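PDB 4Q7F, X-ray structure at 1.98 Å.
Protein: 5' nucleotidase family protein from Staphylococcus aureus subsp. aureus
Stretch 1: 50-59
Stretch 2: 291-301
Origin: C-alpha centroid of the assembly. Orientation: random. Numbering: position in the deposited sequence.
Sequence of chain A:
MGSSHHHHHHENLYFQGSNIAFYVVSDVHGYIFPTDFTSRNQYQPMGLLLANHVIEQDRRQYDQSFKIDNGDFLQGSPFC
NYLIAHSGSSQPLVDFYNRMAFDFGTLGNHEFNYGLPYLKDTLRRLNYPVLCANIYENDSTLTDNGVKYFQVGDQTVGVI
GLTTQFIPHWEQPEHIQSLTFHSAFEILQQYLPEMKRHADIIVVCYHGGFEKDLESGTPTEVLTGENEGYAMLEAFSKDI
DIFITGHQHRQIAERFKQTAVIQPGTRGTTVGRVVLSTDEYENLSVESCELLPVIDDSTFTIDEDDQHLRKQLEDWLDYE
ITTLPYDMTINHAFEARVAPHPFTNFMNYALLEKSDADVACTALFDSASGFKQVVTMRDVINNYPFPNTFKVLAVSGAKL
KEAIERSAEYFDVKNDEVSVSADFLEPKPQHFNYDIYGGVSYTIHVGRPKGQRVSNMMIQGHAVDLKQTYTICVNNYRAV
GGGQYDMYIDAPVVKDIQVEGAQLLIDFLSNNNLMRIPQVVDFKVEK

Stretch 1 50-59: LANHVIEQDR
Stretch 2, residues 291-301: LLPVIDDSTFT

Residues 50-58 are helical, continuing a helix that begins earlier in the chain, with i to i+4 hydrogen bonds from Val 54 N to Leu 50 O (3.0 Å) through Arg 59 N to Ile 55 O (2.8 Å). Stretch 2 ends a strand at residues 291-293 and continues as loop. Helix and strand axes approach to 9.8 Å, their N-to-C directions 111° apart, and 616 Å² is buried in total.

The CA-to-CB bond of Leu 292 (chi1 m, chi2 t) points toward the helix, and Leu 292 CD1 lies 4.4 Å from Val 54 CG1 and 3.9 Å from Asp 58 OD2. Pro 293 points away. At Val 294 (phi/psi -90/118, chi1 t) the backbones come close, its CA 5.5 Å from that of Ala 51. Its methyls pack on small and branched helix side chains: Val 294 CG1 is 3.6 Å from Leu 50 CG, and Val 294 CG2 is 3.8 Å from Ala 51 CB. Ile 295 and Asp 296 are extended and point away, yet Ile 295 O sits 3.4 Å from Leu 50 CD1, buried without a polar partner.

Asp 297 (-152/169, chi1 p) opens a type I turn to Phe 300, and its CA-to-CB bond points toward the helix. Asp 297 OD1 accepts from Thr 299 N and Phe 300 N, both at 2.9 Å, bracing the turn. Asp 297 OD2 accepts from His 53 NE2 (2.9 Å) and Gln 57 NE2 (2.8 Å), donors one helical turn apart; the bond from His 53 NE2 to Asp 297 OD1 (3.0 Å) is weak. Thr 299 (chi1 p) places OG1 3.0 Å from Gln 57 OE1.

Phe 300 (chi1 t, chi2 68°) closes the contact. Leu 50 (chi1 t, chi2 p) sets CD1 over its face, 3.6 Å from the ring centroid, while Phe 300 CB lies over one face of the His 53 imidazole (chi1 t), 3.9 Å from the His 53 ring centroid. Thr 301 points away.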

# COMPACT_ATOMS: atom_id res chain seq x y z
N LEU A 50 16.74 5.91 -10.61
CA LEU A 50 17.94 5.16 -10.31
C LEU A 50 17.75 3.67 -10.55
O LEU A 50 18.62 3.01 -11.12
CB LEU A 50 18.40 5.46 -8.89
CG LEU A 50 19.74 4.95 -8.45
CD1 LEU A 50 20.84 5.49 -9.35
CD2 LEU A 50 19.96 5.39 -7.00
N ALA A 51 16.59 3.13 -10.16
CA ALA A 51 16.33 1.72 -10.40
C ALA A 51 16.37 1.43 -11.90
O ALA A 51 16.92 0.43 -12.32
CB ALA A 51 15.01 1.31 -9.82
N ASN A 52 15.82 2.33 -12.71
CA ASN A 52 15.81 2.13 -14.14
C ASN A 52 17.23 2.21 -14.71
O ASN A 52 17.57 1.48 -15.65
CB ASN A 52 14.89 3.13 -14.85
CG ASN A 52 14.76 2.86 -16.32
OD1 ASN A 52 14.21 1.83 -16.73
ND2 ASN A 52 15.20 3.80 -17.12
N HIS A 53 18.03 3.15 -14.20
CA HIS A 53 19.43 3.28 -14.58
C HIS A 53 20.16 1.93 -14.33
O HIS A 53 20.97 1.49 -15.13
CB HIS A 53 20.06 4.43 -13.80
CG HIS A 53 21.52 4.59 -14.00
ND1 HIS A 53 22.07 5.08 -15.17
CD2 HIS A 53 22.56 4.40 -13.15
CE1 HIS A 53 23.37 5.16 -15.04
NE2 HIS A 53 23.70 4.76 -13.83
N VAL A 54 19.83 1.27 -13.23
CA VAL A 54 20.44 -0.02 -12.90
C VAL A 54 20.05 -1.09 -13.91
O VAL A 54 20.87 -1.93 -14.29
CB VAL A 54 20.03 -0.47 -11.49
CG1 VAL A 54 20.35 -1.94 -11.26
CG2 VAL A 54 20.74 0.39 -10.44
N ILE A 55 18.80 -1.06 -14.37
CA ILE A 55 18.30 -2.02 -15.34
C ILE A 55 19.01 -1.77 -16.68
O ILE A 55 19.56 -2.69 -17.30
CB ILE A 55 16.77 -1.89 -15.49
CG1 ILE A 55 16.09 -2.35 -14.19
CG2 ILE A 55 16.25 -2.74 -16.63
CD1 ILE A 55 14.62 -2.08 -14.17
N GLU A 56 18.99 -0.51 -17.10
CA GLU A 56 19.60 -0.12 -18.36
C GLU A 56 21.06 -0.58 -18.47
O GLU A 56 21.45 -1.19 -19.46
CB GLU A 56 19.45 1.39 -18.57
CG GLU A 56 18.03 1.79 -18.90
CD GLU A 56 17.51 1.12 -20.16
OE1 GLU A 56 18.02 1.44 -21.24
OE2 GLU A 56 16.57 0.31 -20.07
N GLN A 57 21.87 -0.30 -17.46
CA GLN A 57 23.24 -0.75 -17.48
C GLN A 57 23.36 -2.28 -17.50
O GLN A 57 24.11 -2.82 -18.28
CB GLN A 57 24.05 -0.17 -16.30
CG GLN A 57 24.21 1.32 -16.41
CD GLN A 57 25.10 1.91 -15.36
OE1 GLN A 57 26.04 2.64 -15.68
NE2 GLN A 57 24.83 1.61 -14.10
N ASP A 58 22.61 -2.96 -16.64
CA ASP A 58 22.71 -4.43 -16.53
C ASP A 58 22.17 -5.27 -17.68
O ASP A 58 22.60 -6.41 -17.89
CB ASP A 58 21.90 -4.87 -15.31
CG ASP A 58 22.20 -6.32 -14.91
OD1 ASP A 58 23.27 -6.54 -14.33
OD2 ASP A 58 21.36 -7.22 -15.13
N ARG A 59 21.17 -4.76 -18.38
CA ARG A 59 20.47 -5.53 -19.39
C ARG A 59 21.26 -5.75 -20.67
O ARG A 59 20.99 -6.70 -21.41
CB ARG A 59 19.11 -4.86 -19.72
CG ARG A 59 19.24 -3.57 -20.49
CD ARG A 59 17.92 -2.82 -20.62
NE ARG A 59 16.85 -3.63 -21.21
CZ ARG A 59 15.69 -3.15 -21.64
NH1 ARG A 59 15.41 -1.84 -21.56
NH2 ARG A 59 14.79 -3.99 -22.16
N LEU A 291 17.55 -10.44 -6.72
CA LEU A 291 17.22 -9.03 -6.60
C LEU A 291 18.51 -8.31 -6.77
O LEU A 291 19.50 -8.68 -6.17
CB LEU A 291 16.65 -8.67 -5.22
CG LEU A 291 15.35 -9.35 -4.79
CD1 LEU A 291 14.94 -8.81 -3.41
CD2 LEU A 291 14.24 -9.16 -5.81
N LEU A 292 18.51 -7.28 -7.60
CA LEU A 292 19.68 -6.48 -7.82
C LEU A 292 19.55 -5.26 -6.92
O LEU A 292 18.50 -4.63 -6.91
CB LEU A 292 19.70 -6.00 -9.26
CG LEU A 292 19.68 -7.04 -10.36
CD1 LEU A 292 19.74 -6.32 -11.70
CD2 LEU A 292 20.83 -8.02 -10.23
N PRO A 293 20.61 -4.92 -6.15
CA PRO A 293 20.50 -3.73 -5.31
C PRO A 293 20.48 -2.46 -6.15
O PRO A 293 21.15 -2.38 -7.19
CB PRO A 293 21.75 -3.79 -4.42
CG PRO A 293 22.71 -4.70 -5.12
CD PRO A 293 21.88 -5.65 -5.94
N VAL A 294 19.68 -1.48 -5.76
CA VAL A 294 19.71 -0.20 -6.46
C VAL A 294 20.76 0.67 -5.77
O VAL A 294 20.63 0.98 -4.59
CB VAL A 294 18.34 0.47 -6.51
CG1 VAL A 294 18.46 1.89 -7.03
CG2 VAL A 294 17.39 -0.35 -7.38
N ILE A 295 21.79 1.05 -6.51
CA ILE A 295 22.88 1.83 -5.95
C ILE A 295 23.21 3.04 -6.80
O ILE A 295 22.88 3.10 -7.97
CB ILE A 295 24.18 0.97 -5.81
CG1 ILE A 295 24.65 0.45 -7.18
CG2 ILE A 295 23.94 -0.19 -4.84
CD1 ILE A 295 25.84 -0.47 -7.12
N ASP A 296 23.83 4.03 -6.17
CA ASP A 296 24.26 5.24 -6.86
C ASP A 296 25.53 4.86 -7.59
O ASP A 296 26.22 3.90 -7.22
CB ASP A 296 24.52 6.34 -5.83
CG ASP A 296 24.95 7.65 -6.45
OD1 ASP A 296 24.40 8.05 -7.48
OD2 ASP A 296 25.87 8.27 -5.88
N ASP A 297 25.84 5.57 -8.67
CA ASP A 297 27.09 5.34 -9.37
C ASP A 297 27.45 6.65 -10.04
O ASP A 297 26.64 7.58 -10.09
CB ASP A 297 27.04 4.13 -10.34
CG ASP A 297 26.14 4.36 -11.54
OD1 ASP A 297 25.95 5.51 -11.95
OD2 ASP A 297 25.64 3.37 -12.10
N SER A 298 28.66 6.74 -10.54
CA SER A 298 29.12 7.99 -11.10
C SER A 298 28.59 8.32 -12.48
O SER A 298 28.86 9.41 -12.97
CB SER A 298 30.64 8.03 -11.06
OG SER A 298 31.09 7.84 -9.72
N THR A 299 27.83 7.42 -13.11
CA THR A 299 27.29 7.72 -14.45
C THR A 299 25.86 8.19 -14.41
O THR A 299 25.35 8.67 -15.40
CB THR A 299 27.34 6.52 -15.39
OG1 THR A 299 26.50 5.48 -14.88
CG2 THR A 299 28.75 6.01 -15.57
N PHE A 300 25.20 8.01 -13.27
CA PHE A 300 23.82 8.40 -13.13
C PHE A 300 23.67 9.91 -13.10
O PHE A 300 24.32 10.59 -12.32
CB PHE A 300 23.26 7.81 -11.83
CG PHE A 300 21.85 8.24 -11.52
CD1 PHE A 300 20.79 7.81 -12.33
CD2 PHE A 300 21.57 9.00 -10.39
CE1 PHE A 300 19.49 8.18 -12.03
CE2 PHE A 300 20.28 9.37 -10.09
CZ PHE A 300 19.23 8.96 -10.92
N THR A 301 22.81 10.42 -13.96
CA THR A 301 22.51 11.84 -13.96
C THR A 301 21.02 12.05 -14.12
O THR A 301 20.32 11.21 -14.66
CB THR A 301 23.21 12.56 -15.11
OG1 THR A 301 22.85 11.92 -16.33
CG2 THR A 301 24.71 12.52 -14.95